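Local structure of twin-arginine translocation pathway signal (Rhodoferax ferrireducens, 5IM2) at residues A[172-177]-A[239-244]; A[199-204]-A[257-262]; A[215-220]-A[227-232]; A[338-343]-A[352-357]. The protein probably serves as the extracytoplasmic solute-binding component of a TRAP transporter, and holds a copurified benzoate in its pocket. All blocks are in the same frame, centred on the assembly; numbering follows the deposited sequence. Where two conformers were deposited one is given.

Contact 1 opens first, on strand 171-175, and closes at 239-244, 62 residues past the end of 172-177. Contact 2 opens within that loop, on helix 196-205, and closes beyond it in 257-262, so contacts 1 and 2 cross. Contact 3 is a short local closure between 215-220 and 227-232, enclosed by both larger loops. These three tie helices on the two sides of the six-stranded sheet to its middle strands and to the chain leading into the other sheet. Contact 4 follows in series near the C terminus. It joins helices 334-345 and 350-367, about 29 Å from contact 3 between centres.

Contact 1. Residues A[172-177]-A[239-244]; sequences VFHTKD and VKVHEL
His174 and Val241 meet through aliphatic carbon. CB of His174 lies 4.1 Å from CG1 of Val241, and this methyl also stands obliquely to the imidazole ring. In Val241, CG1 is anti to the backbone N (chi1 153°), which directs that branch at the strand.

The His174 ring is turned beside its own backbone N, with CG anti to the carbonyl carbon (chi1 -47°). Its nitrogens are used by other residues. ND1 is hydrogen-bonded to ND1 of His248, and NE2 to the carbonyl O of Leu231. The ring also packs edge-to-face with Trp233. With both nitrogens engaged, the rotation of the imidazole is largely fixed.

The second meeting point is at Lys176, just past the end of the strand. Here the lysine stem runs by the backbone carbonyl of Leu244: CG is 3.4 Å from Leu244 O, and CD is 3.8 Å from the same oxygen. NZ ends in a hydrogen bond to Leu221 O.

The contact sets a short helix against a middle strand of the six-stranded sheet. No hydrogen bond joins the two segments, and only 122 Å² is buried between them. The polar ends of His174 and Lys176 are bonded to His248, Leu231 and Leu221, so the contact itself adds mainly light packing of carbon against carbon and carbon against a carbonyl.

Contact 2. Residues A[199-204]-A[257-262]; sequences TKMLGY and ALYTAT
Leu258 and Tyr259 receive the side chain of Met201, which reaches out from helix 196-205. Met201 was deposited in two conformers, and the account holds for one of them. Its CG is anti to the backbone N (chi1 172°). Bends at chi2 and chi3 then bring the terminal methyl round to the loop.

Leu258 comes first along 257-262. Its CD2 lies 3.8 Å from CE of Met201 and 4.0 Å from SD, so both ends of the S-CH3 bond touch one leucine methyl. CG of Leu258 is also 4.0 Å from CE. The two side chains cross obliquely.

Tyr259 follows. The same methyl of Met201 approaches the ring obliquely, with CE 4.3 Å from CD1. This touch is lighter than the one on Leu258. The tyrosine side chain comes within about 5 Å of the bound benzoate. Next, Thr260 turns to another part of the chain, where OG1 is hydrogen-bonded to the carbonyl O of His168. At the end, the backbone N of Thr262 is hydrogen-bonded to OE2 of Glu130.

The contact is wholly apolar, and its three touching residues are buried. Segment 257-262 belongs to the connection that runs from the six-stranded sheet to the five-stranded sheet, consistent with the two-domain fold of solute-binding proteins. Leu202, next to Met201 on the helix, packs on Phe173 of strand 171-175, as does Leu258. Helix 196-205 is thus laid against the six-stranded sheet and against the loop between strands 247-251 and 262-267.

Contact 3. Residues A[215-220]-A[227-232]; sequences PAIPDA and DGAALP. With BEZ (benzoic acid), chain B.
Ile217 makes every apolar touch from the helix side, using both of its branches. CD1 meets CD2 of Leu231 at 3.8 Å, the two side chains reaching toward each other tip to tip. CG2 lies 4.3 Å from CB of Ala229. Ile217 has CG1 anti to the carbonyl carbon (chi1 -73°), which sends the longer branch to Leu231 and leaves CG2 for the alanine.

Contacts with the bound benzoate form the second group. CD2 of Leu231 is 3.5 Å from carboxylate atom O1, so one methyl touches both the ligand and Ile217. The Pro232 ring meets the benzoate from the side, near the plane of its ring, with CD 3.7 Å from C6 and CG 3.8 Å from C5. Replacing Pro232 with glycine would probably open a gap beside these ligand carbons and let the backbone here turn more freely.

Hydrogen bonds do not join the two segments. The benzoate is instead hydrogen-bonded to NH2 of Arg192 and OH of Tyr118. Arg192 NH1 also bonds the carbonyl O of Ala230, a link that ties an anion-binding arginine to this strand.

Strand 228-232 runs between strands 190-193 and 171-175 in the six-stranded sheet. Helix 217-223 lies over it, and Val241 of the short helix 241-244 touches both Ile217 and Leu231.

Contact 4. Residues A[338-343]-A[352-357]; sequences AWVEDM and QLLTTA
Trp339 points the corner of its indole at two consecutive leucines of helix 350-367 and has the most surface buried here. The outer end of its six-membered ring does the touching. CH2 is 3.8 Å from CB of Leu353, which sits at the ring edge near its plane. CZ3 is 4.2 Å from CB of Leu354, in an oblique approach. With CG anti to the backbone N (chi1 -180°), the indole extends across to the other helix.

Leu353 crosses the indole at about a right angle, and its CD1 is 4.1 Å from CH2. The same methyl lies 4.4 Å from CG of Met343. That methionine carbon sits 3.4 Å above the indole plane, toward the rim, so one turn of the helix packs on the next.

Leu354 also receives Val340, whose CG2 is 4.0 Å from the leucine CD2. An alanine in place of Trp339 takes the ring away from CB of Leu353 and Leu354 and is likely to open a gap between the helices, leaving Leu354 with Val340. Tyr148 of helix 138-152 touches both Trp339 and Leu353 and extends this apolar patch.

The short helical segments approach to 10.4 Å between axes, with an angle of 128° between their directions. Two successive helices, joined by a short connection, thus pack at a steep angle through a buried apolar seam, part of the C-terminal helical region.

Contact 1. Residues A[172-177]-A[239-244]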
loop_
_atom_site.group_PDB
_atom_site.type_symbol
_atom_site.label_atom_id
_atom_site.label_comp_id
_atom_site.label_asym_id
_atom_site.label_seq_id
_atom_site.Cartn_x
_atom_site.Cartn_y
_atom_site.Cartn_z
ATOM N N VAL A 172 -4.488 -9.893 -4.057
ATOM C CA VAL A 172 -4.847 -10.993 -4.945
ATOM C C VAL A 172 -3.562 -11.752 -5.274
ATOM O O VAL A 172 -2.477 -11.168 -5.307
ATOM C CB VAL A 172 -5.540 -10.438 -6.229
ATOM C CG1 VAL A 172 -5.806 -11.501 -7.267
ATOM C CG2 VAL A 172 -6.828 -9.700 -5.878
ATOM N N PHE A 173 -3.682 -13.056 -5.513
ATOM C CA PHE A 173 -2.564 -13.865 -5.990
ATOM C C PHE A 173 -2.555 -13.919 -7.516
ATOM O O PHE A 173 -3.565 -14.268 -8.133
ATOM C CB PHE A 173 -2.645 -15.307 -5.481
ATOM C CG PHE A 173 -2.526 -15.460 -3.995
ATOM C CD1 PHE A 173 -1.395 -15.016 -3.324
ATOM C CD2 PHE A 173 -3.526 -16.092 -3.277
ATOM C CE1 PHE A 173 -1.285 -15.167 -1.955
ATOM C CE2 PHE A 173 -3.405 -16.288 -1.912
ATOM C CZ PHE A 173 -2.285 -15.826 -1.253
ATOM N N HIS A 174 -1.385 -13.693 -8.105
ATOM C CA HIS A 174 -1.186 -13.759 -9.549
ATOM C C HIS A 174 -0.048 -14.729 -9.803
ATOM O O HIS A 174 1.077 -14.495 -9.349
ATOM C CB HIS A 174 -0.857 -12.379 -10.111
ATOM C CG HIS A 174 -1.773 -11.316 -9.597
ATOM N ND1 HIS A 174 -2.982 -11.033 -10.193
ATOM C CD2 HIS A 174 -1.678 -10.494 -8.525
ATOM C CE1 HIS A 174 -3.608 -10.101 -9.499
ATOM N NE2 HIS A 174 -2.837 -9.750 -8.480
ATOM N N THR A 175 -0.337 -15.829 -10.499
ATOM C CA THR A 175 0.656 -16.873 -10.711
ATOM C C THR A 175 0.766 -17.225 -12.184
ATOM O O THR A 175 -0.181 -17.080 -12.955
ATOM C CB THR A 175 0.302 -18.120 -9.924
ATOM O OG1 THR A 175 -1.072 -18.429 -10.171
ATOM C CG2 THR A 175 0.489 -17.868 -8.414
ATOM N N LYS A 176 1.937 -17.713 -12.566
ATOM C CA LYS A 176 2.177 -18.063 -13.954
ATOM C C LYS A 176 1.509 -19.380 -14.348
ATOM O O LYS A 176 0.916 -19.468 -15.427
ATOM C CB LYS A 176 3.688 -18.130 -14.212
ATOM C CG LYS A 176 4.380 -16.770 -14.164
ATOM C CD LYS A 176 5.778 -16.808 -14.744
ATOM C CE LYS A 176 6.811 -17.084 -13.689
ATOM N NZ LYS A 176 8.163 -17.305 -14.300
ATOM N N ASP A 177 1.590 -20.405 -13.489
ATOM C CA ASP A 177 1.277 -21.779 -13.882
ATOM C C ASP A 177 0.268 -22.489 -12.984
ATOM O O ASP A 177 -0.465 -23.358 -13.471
ATOM C CB ASP A 177 2.556 -22.630 -13.900
ATOM C CG ASP A 177 3.633 -22.073 -14.818
ATOM O OD1 ASP A 177 3.374 -21.882 -16.028
ATOM O OD2 ASP A 177 4.757 -21.829 -14.320
ATOM N N VAL A 239 1.980 -2.753 -14.665
ATOM C CA VAL A 239 3.184 -3.570 -14.797
ATOM C C VAL A 239 2.954 -4.757 -15.719
ATOM O O VAL A 239 3.766 -5.688 -15.746
ATOM C CB VAL A 239 3.709 -4.033 -13.426
ATOM C CG1 VAL A 239 4.429 -2.889 -12.749
ATOM C CG2 VAL A 239 2.584 -4.598 -12.520
ATOM N N LYS A 240 1.860 -4.740 -16.476
ATOM C CA LYS A 240 1.554 -5.753 -17.479
ATOM C C LYS A 240 1.621 -7.146 -16.864
ATOM O O LYS A 240 2.069 -8.109 -17.483
ATOM C CB LYS A 240 2.481 -5.605 -18.700
ATOM C CG LYS A 240 2.297 -4.291 -19.479
ATOM C CD LYS A 240 3.118 -3.140 -18.887
ATOM C CE LYS A 240 4.609 -3.253 -19.222
ATOM N NZ LYS A 240 5.482 -2.509 -18.256
ATOM N N VAL A 241 1.161 -7.257 -15.614
ATOM C CA VAL A 241 1.203 -8.556 -14.940
ATOM C C VAL A 241 0.131 -9.498 -15.478
ATOM O O VAL A 241 0.307 -10.726 -15.427
ATOM C CB VAL A 241 1.110 -8.359 -13.412
ATOM C CG1 VAL A 241 0.497 -9.586 -12.715
ATOM C CG2 VAL A 241 2.507 -8.101 -12.867
ATOM N N HIS A 242 -0.953 -8.969 -16.042
ATOM C CA HIS A 242 -1.924 -9.839 -16.694
ATOM C C HIS A 242 -1.357 -10.469 -17.961
ATOM O O HIS A 242 -1.913 -11.460 -18.445
ATOM C CB HIS A 242 -3.196 -9.062 -17.026
ATOM C CG HIS A 242 -2.989 -7.949 -18.003
ATOM N ND1 HIS A 242 -2.184 -6.864 -17.736
ATOM C CD2 HIS A 242 -3.492 -7.749 -19.242
ATOM C CE1 HIS A 242 -2.198 -6.045 -18.770
ATOM N NE2 HIS A 242 -2.984 -6.559 -19.700
ATOM N N GLU A 243 -0.281 -9.912 -18.515
ATOM C CA GLU A 243 0.367 -10.534 -19.663
ATOM C C GLU A 243 1.430 -11.539 -19.251
ATOM O O GLU A 243 1.769 -12.425 -20.046
ATOM C CB GLU A 243 0.988 -9.457 -20.557
ATOM C CG GLU A 243 -0.052 -8.579 -21.235
ATOM C CD GLU A 243 0.550 -7.370 -21.937
ATOM O OE1 GLU A 243 1.786 -7.317 -22.080
ATOM O OE2 GLU A 243 -0.213 -6.467 -22.344
ATOM N N LEU A 244 1.936 -11.431 -18.019
ATOM C CA LEU A 244 3.020 -12.274 -17.522
ATOM C C LEU A 244 2.542 -13.401 -16.612
ATOM O O LEU A 244 3.364 -14.237 -16.209
ATOM C CB LEU A 244 4.045 -11.403 -16.770
ATOM C CG LEU A 244 4.643 -10.250 -17.597
ATOM C CD1 LEU A 244 5.321 -9.199 -16.740
ATOM C CD2 LEU A 244 5.637 -10.814 -18.598
#

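Contact 2. Residues A[199-204]-A[257-262]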
loop_
_atom_site.group_PDB
_atom_site.type_symbol
_atom_site.label_atom_id
_atom_site.label_comp_id
_atom_site.label_asym_id
_atom_site.label_seq_id
_atom_site.Cartn_x
_atom_site.Cartn_y
_atom_site.Cartn_z
ATOM N N THR A 199 5.395 -10.954 3.432
ATOM C CA THR A 199 6.253 -12.120 3.159
ATOM C C THR A 199 6.241 -13.090 4.326
ATOM O O THR A 199 6.291 -14.313 4.112
ATOM C CB THR A 199 7.687 -11.712 2.816
ATOM O OG1 THR A 199 8.276 -10.976 3.885
ATOM C CG2 THR A 199 7.746 -10.921 1.519
ATOM N N LYS A 200 6.082 -12.582 5.554
ATOM C CA LYS A 200 5.918 -13.485 6.696
ATOM C C LYS A 200 4.652 -14.317 6.560
ATOM O O LYS A 200 4.659 -15.532 6.824
ATOM C CB LYS A 200 5.921 -12.679 7.988
ATOM C CG LYS A 200 7.311 -12.236 8.380
ATOM C CD LYS A 200 7.309 -11.410 9.646
ATOM C CE LYS A 200 8.650 -10.698 9.836
ATOM N NZ LYS A 200 9.801 -11.645 9.770
ATOM N N MET A 201 3.542 -13.691 6.161
ATOM C CA MET A 201 2.325 -14.456 5.919
ATOM C C MET A 201 2.555 -15.481 4.823
ATOM O O MET A 201 2.215 -16.658 4.978
ATOM C CB MET A 201 1.169 -13.513 5.563
ATOM C CG MET A 201 -0.104 -14.197 5.102
ATOM S SD MET A 201 -0.164 -14.522 3.330
ATOM C CE MET A 201 -0.112 -12.888 2.611
ATOM N N LEU A 202 3.170 -15.069 3.711
ATOM C CA LEU A 202 3.370 -16.029 2.628
ATOM C C LEU A 202 4.170 -17.241 3.107
ATOM O O LEU A 202 3.903 -18.375 2.693
ATOM C CB LEU A 202 4.060 -15.357 1.441
ATOM C CG LEU A 202 3.266 -14.275 0.687
ATOM C CD1 LEU A 202 4.121 -13.490 -0.312
ATOM C CD2 LEU A 202 2.077 -14.869 -0.025
ATOM N N GLY A 203 5.153 -17.025 3.972
ATOM C CA GLY A 203 5.945 -18.135 4.465
ATOM C C GLY A 203 5.140 -19.099 5.303
ATOM O O GLY A 203 5.329 -20.316 5.227
ATOM N N TYR A 204 4.226 -18.569 6.101
ATOM C CA TYR A 204 3.375 -19.439 6.889
ATOM C C TYR A 204 2.361 -20.187 6.024
ATOM O O TYR A 204 1.856 -21.226 6.444
ATOM C CB TYR A 204 2.689 -18.627 7.984
ATOM C CG TYR A 204 3.489 -18.494 9.282
ATOM C CD1 TYR A 204 3.655 -19.588 10.131
ATOM C CD2 TYR A 204 4.067 -17.296 9.653
ATOM C CE1 TYR A 204 4.366 -19.496 11.332
ATOM C CE2 TYR A 204 4.790 -17.180 10.849
ATOM C CZ TYR A 204 4.941 -18.292 11.686
ATOM O OH TYR A 204 5.614 -18.187 12.857
ATOM N N ALA A 257 -10.246 -9.717 3.636
ATOM C CA ALA A 257 -9.145 -9.370 2.756
ATOM C C ALA A 257 -7.884 -9.982 3.327
ATOM O O ALA A 257 -7.500 -9.672 4.457
ATOM C CB ALA A 257 -8.992 -7.855 2.642
ATOM N N LEU A 258 -7.214 -10.809 2.541
ATOM C CA LEU A 258 -6.039 -11.489 3.055
ATOM C C LEU A 258 -5.004 -10.488 3.565
ATOM O O LEU A 258 -4.465 -10.650 4.665
ATOM C CB LEU A 258 -5.429 -12.380 1.969
ATOM C CG LEU A 258 -4.112 -13.060 2.401
ATOM C CD1 LEU A 258 -4.374 -14.012 3.531
ATOM C CD2 LEU A 258 -3.523 -13.788 1.223
ATOM N N TYR A 259 -4.684 -9.461 2.772
ATOM C CA TYR A 259 -3.755 -8.430 3.228
ATOM C C TYR A 259 -4.011 -7.141 2.450
ATOM O O TYR A 259 -4.658 -7.129 1.404
ATOM C CB TYR A 259 -2.268 -8.863 3.063
ATOM C CG TYR A 259 -1.772 -8.634 1.668
ATOM C CD1 TYR A 259 -2.053 -9.529 0.655
ATOM C CD2 TYR A 259 -1.087 -7.472 1.347
ATOM C CE1 TYR A 259 -1.655 -9.281 -0.660
ATOM C CE2 TYR A 259 -0.679 -7.217 0.038
ATOM C CZ TYR A 259 -0.974 -8.122 -0.955
ATOM O OH TYR A 259 -0.576 -7.857 -2.251
ATOM N N THR A 260 -3.460 -6.059 2.983
ATOM C CA THR A 260 -3.233 -4.835 2.225
ATOM C C THR A 260 -1.874 -4.272 2.625
ATOM O O THR A 260 -1.258 -4.691 3.614
ATOM C CB THR A 260 -4.376 -3.837 2.429
ATOM O OG1 THR A 260 -4.198 -2.747 1.525
ATOM C CG2 THR A 260 -4.446 -3.316 3.862
ATOM N N ALA A 261 -1.379 -3.344 1.818
ATOM C CA ALA A 261 -0.139 -2.645 2.115
ATOM C C ALA A 261 -0.444 -1.185 2.415
ATOM O O ALA A 261 -1.424 -0.636 1.933
ATOM C CB ALA A 261 0.862 -2.759 0.958
ATOM N N THR A 262 0.403 -0.573 3.235
ATOM C CA THR A 262 0.272 0.819 3.604
ATOM C C THR A 262 1.151 1.698 2.742
ATOM O O THR A 262 2.218 1.294 2.281
ATOM C CB THR A 262 0.625 1.056 5.071
ATOM O OG1 THR A 262 1.970 0.660 5.330
ATOM C CG2 THR A 262 -0.299 0.288 5.939
#

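Contact 3. Residues A[215-220]-A[227-232]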
loop_
_atom_site.group_PDB
_atom_site.type_symbol
_atom_site.label_atom_id
_atom_site.label_comp_id
_atom_site.label_asym_id
_atom_site.label_seq_id
_atom_site.Cartn_x
_atom_site.Cartn_y
_atom_site.Cartn_z
ATOM N N PRO A 215 8.185 -2.125 -9.235
ATOM C CA PRO A 215 8.764 -2.071 -10.594
ATOM C C PRO A 215 9.656 -3.253 -10.932
ATOM O O PRO A 215 9.895 -3.489 -12.124
ATOM C CB PRO A 215 9.567 -0.762 -10.594
ATOM C CG PRO A 215 9.061 0.001 -9.423
ATOM C CD PRO A 215 8.689 -1.029 -8.408
ATOM N N ALA A 216 10.146 -3.986 -9.918
ATOM C CA ALA A 216 11.021 -5.133 -10.101
ATOM C C ALA A 216 10.263 -6.387 -10.533
ATOM O O ALA A 216 10.893 -7.386 -10.883
ATOM C CB ALA A 216 11.783 -5.402 -8.793
ATOM N N ILE A 217 8.932 -6.370 -10.508
ATOM C CA ILE A 217 8.171 -7.613 -10.627
ATOM C C ILE A 217 8.264 -8.166 -12.044
ATOM O O ILE A 217 8.489 -9.374 -12.202
ATOM C CB ILE A 217 6.714 -7.422 -10.176
ATOM C CG1 ILE A 217 6.679 -7.301 -8.648
ATOM C CG2 ILE A 217 5.845 -8.605 -10.578
ATOM C CD1 ILE A 217 5.354 -6.854 -8.105
ATOM N N PRO A 218 8.115 -7.346 -13.094
ATOM C CA PRO A 218 8.228 -7.897 -14.459
ATOM C C PRO A 218 9.540 -8.621 -14.740
ATOM O O PRO A 218 9.527 -9.734 -15.290
ATOM C CB PRO A 218 8.068 -6.644 -15.336
ATOM C CG PRO A 218 7.230 -5.745 -14.554
ATOM C CD PRO A 218 7.613 -5.952 -13.117
ATOM N N ASP A 219 10.686 -8.001 -14.426
ATOM C CA ASP A 219 11.971 -8.642 -14.694
ATOM C C ASP A 219 12.116 -9.921 -13.886
ATOM O O ASP A 219 12.743 -10.878 -14.344
ATOM C CB ASP A 219 13.127 -7.681 -14.382
ATOM C CG ASP A 219 14.499 -8.387 -14.323
ATOM O OD1 ASP A 219 15.162 -8.505 -15.375
ATOM O OD2 ASP A 219 14.924 -8.805 -13.218
ATOM N N ALA A 220 11.507 -9.974 -12.698
ATOM C CA ALA A 220 11.573 -11.194 -11.903
ATOM C C ALA A 220 10.650 -12.275 -12.457
ATOM O O ALA A 220 11.030 -13.454 -12.515
ATOM C CB ALA A 220 11.235 -10.887 -10.451
ATOM N N ASP A 227 7.514 -17.227 -9.126
ATOM C CA ASP A 227 6.410 -17.938 -9.748
ATOM C C ASP A 227 5.126 -17.106 -9.781
ATOM O O ASP A 227 4.197 -17.426 -10.519
ATOM C CB ASP A 227 6.148 -19.236 -8.973
ATOM C CG ASP A 227 7.331 -20.210 -9.047
ATOM O OD1 ASP A 227 7.883 -20.323 -10.153
ATOM O OD2 ASP A 227 7.707 -20.864 -8.025
ATOM N N GLY A 228 5.046 -16.075 -8.965
ATOM C CA GLY A 228 3.812 -15.335 -8.806
ATOM C C GLY A 228 4.054 -14.179 -7.873
ATOM O O GLY A 228 5.155 -14.014 -7.322
ATOM N N ALA A 229 3.008 -13.367 -7.713
ATOM C CA ALA A 229 3.103 -12.136 -6.943
ATOM C C ALA A 229 1.785 -11.862 -6.251
ATOM O O ALA A 229 0.709 -12.119 -6.801
ATOM C CB ALA A 229 3.446 -10.922 -7.815
ATOM N N ALA A 230 1.891 -11.279 -5.066
ATOM C CA ALA A 230 0.745 -10.730 -4.363
ATOM C C ALA A 230 0.637 -9.256 -4.749
ATOM O O ALA A 230 1.580 -8.499 -4.547
ATOM C CB ALA A 230 0.938 -10.895 -2.855
ATOM N N LEU A 231 -0.494 -8.865 -5.338
ATOM C CA LEU A 231 -0.779 -7.482 -5.724
ATOM C C LEU A 231 -2.277 -7.273 -5.624
ATOM O O LEU A 231 -3.037 -8.200 -5.920
ATOM C CB LEU A 231 -0.378 -7.168 -7.163
ATOM C CG LEU A 231 1.074 -7.262 -7.571
ATOM C CD1 LEU A 231 1.230 -7.331 -9.085
ATOM C CD2 LEU A 231 1.765 -6.072 -6.982
ATOM N N PRO A 232 -2.737 -6.050 -5.355
ATOM C CA PRO A 232 -4.149 -5.749 -5.613
ATOM C C PRO A 232 -4.402 -5.655 -7.118
ATOM O O PRO A 232 -3.484 -5.471 -7.917
ATOM C CB PRO A 232 -4.349 -4.396 -4.936
ATOM C CG PRO A 232 -3.014 -3.736 -5.123
ATOM C CD PRO A 232 -1.991 -4.839 -4.953
HETATM C C BEZ B . 2.964 -3.181 -4.289
HETATM O O1 BEZ B . 2.472 -4.307 -3.990
HETATM O O2 BEZ B . 4.200 -3.002 -4.177
HETATM C C1 BEZ B . 2.078 -2.087 -4.804
HETATM C C2 BEZ B . 2.624 -0.845 -5.116
HETATM C C3 BEZ B . 1.784 0.148 -5.625
HETATM C C4 BEZ B . 0.433 -0.106 -5.787
HETATM C C5 BEZ B . -0.107 -1.332 -5.451
HETATM C C6 BEZ B . 0.728 -2.338 -4.953
#

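Contact 4. Residues A[338-343]-A[352-357]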
loop_
_atom_site.group_PDB
_atom_site.type_symbol
_atom_site.label_atom_id
_atom_site.label_comp_id
_atom_site.label_asym_id
_atom_site.label_seq_id
_atom_site.Cartn_x
_atom_site.Cartn_y
_atom_site.Cartn_z
ATOM N N ALA A 338 3.047 -12.847 16.503
ATOM C CA ALA A 338 4.462 -12.507 16.391
ATOM C C ALA A 338 4.702 -11.004 16.277
ATOM O O ALA A 338 5.721 -10.501 16.767
ATOM C CB ALA A 338 5.057 -13.231 15.187
ATOM N N TRP A 339 3.807 -10.277 15.606
ATOM C CA TRP A 339 3.954 -8.831 15.489
ATOM C C TRP A 339 3.799 -8.153 16.852
ATOM O O TRP A 339 4.567 -7.242 17.194
ATOM C CB TRP A 339 2.932 -8.304 14.474
ATOM C CG TRP A 339 3.004 -6.816 14.275
ATOM C CD1 TRP A 339 3.818 -6.156 13.413
ATOM C CD2 TRP A 339 2.256 -5.806 14.975
ATOM N NE1 TRP A 339 3.645 -4.798 13.538
ATOM C CE2 TRP A 339 2.695 -4.551 14.485
ATOM C CE3 TRP A 339 1.273 -5.838 15.981
ATOM C CZ2 TRP A 339 2.182 -3.331 14.962
ATOM C CZ3 TRP A 339 0.769 -4.635 16.452
ATOM C CH2 TRP A 339 1.237 -3.389 15.933
ATOM N N VAL A 340 2.808 -8.583 17.642
ATOM C CA VAL A 340 2.637 -8.033 18.985
ATOM C C VAL A 340 3.895 -8.254 19.805
ATOM O O VAL A 340 4.383 -7.347 20.496
ATOM C CB VAL A 340 1.393 -8.654 19.643
ATOM C CG1 VAL A 340 1.407 -8.446 21.183
ATOM C CG2 VAL A 340 0.144 -8.051 19.010
ATOM N N GLU A 341 4.462 -9.453 19.721
ATOM C CA GLU A 341 5.674 -9.745 20.474
ATOM C C GLU A 341 6.845 -8.880 20.000
ATOM O O GLU A 341 7.629 -8.375 20.820
ATOM C CB GLU A 341 5.970 -11.235 20.341
ATOM C CG GLU A 341 7.055 -11.761 21.251
ATOM C CD GLU A 341 7.078 -13.281 21.303
ATOM O OE1 GLU A 341 6.343 -13.910 20.511
ATOM O OE2 GLU A 341 7.822 -13.846 22.138
ATOM N N ASP A 342 6.977 -8.685 18.683
ATOM C CA ASP A 342 8.024 -7.813 18.146
ATOM C C ASP A 342 7.852 -6.372 18.616
ATOM O O ASP A 342 8.848 -5.687 18.904
ATOM C CB ASP A 342 8.035 -7.871 16.618
ATOM C CG ASP A 342 9.190 -7.120 16.031
ATOM O OD1 ASP A 342 10.318 -7.279 16.550
ATOM O OD2 ASP A 342 8.991 -6.365 15.060
ATOM N N MET A 343 6.604 -5.875 18.667
ATOM C CA MET A 343 6.382 -4.510 19.154
ATOM C C MET A 343 6.758 -4.397 20.631
ATOM O O MET A 343 7.363 -3.408 21.054
ATOM C CB MET A 343 4.928 -4.086 18.947
ATOM C CG MET A 343 4.479 -3.957 17.465
ATOM S SD MET A 343 5.563 -2.980 16.393
ATOM C CE MET A 343 6.392 -4.348 15.585
ATOM N N GLN A 352 -1.910 -3.101 22.871
ATOM C CA GLN A 352 -2.717 -1.893 22.706
ATOM C C GLN A 352 -2.786 -1.483 21.245
ATOM O O GLN A 352 -3.846 -1.071 20.767
ATOM C CB GLN A 352 -2.164 -0.743 23.547
ATOM C CG GLN A 352 -2.990 0.559 23.472
ATOM C CD GLN A 352 -4.371 0.403 24.053
ATOM O OE1 GLN A 352 -4.533 0.058 25.240
ATOM N NE2 GLN A 352 -5.394 0.643 23.217
ATOM N N LEU A 353 -1.664 -1.572 20.513
ATOM C CA LEU A 353 -1.675 -1.107 19.129
ATOM C C LEU A 353 -2.623 -1.935 18.271
ATOM O O LEU A 353 -3.339 -1.401 17.413
ATOM C CB LEU A 353 -0.264 -1.141 18.551
ATOM C CG LEU A 353 0.714 -0.140 19.194
ATOM C CD1 LEU A 353 2.088 -0.450 18.702
ATOM C CD2 LEU A 353 0.338 1.359 18.900
ATOM N N LEU A 354 -2.632 -3.248 18.478
ATOM C CA LEU A 354 -3.495 -4.101 17.668
ATOM C C LEU A 354 -4.963 -3.905 18.029
ATOM O O LEU A 354 -5.831 -3.868 17.142
ATOM C CB LEU A 354 -3.080 -5.555 17.836
ATOM C CG LEU A 354 -3.947 -6.594 17.116
ATOM C CD1 LEU A 354 -3.887 -6.418 15.619
ATOM C CD2 LEU A 354 -3.505 -7.993 17.482
ATOM N N THR A 355 -5.240 -3.761 19.325
ATOM C CA THR A 355 -6.586 -3.472 19.816
ATOM C C THR A 355 -7.102 -2.159 19.236
ATOM O O THR A 355 -8.239 -2.083 18.733
ATOM C CB THR A 355 -6.563 -3.454 21.356
ATOM O OG1 THR A 355 -6.179 -4.745 21.832
ATOM C CG2 THR A 355 -7.916 -3.135 21.948
ATOM N N THR A 356 -6.267 -1.122 19.264
ATOM C CA THR A 356 -6.689 0.152 18.713
ATOM C C THR A 356 -6.935 0.018 17.216
ATOM O O THR A 356 -7.933 0.548 16.703
ATOM C CB THR A 356 -5.634 1.220 19.040
ATOM O OG1 THR A 356 -5.657 1.511 20.461
ATOM C CG2 THR A 356 -5.827 2.480 18.264
ATOM N N ALA A 357 -6.036 -0.665 16.496
ATOM C CA ALA A 357 -6.184 -0.730 15.043
ATOM C C ALA A 357 -7.513 -1.370 14.648
ATOM O O ALA A 357 -8.221 -0.869 13.759
ATOM C CB ALA A 357 -5.008 -1.481 14.419
#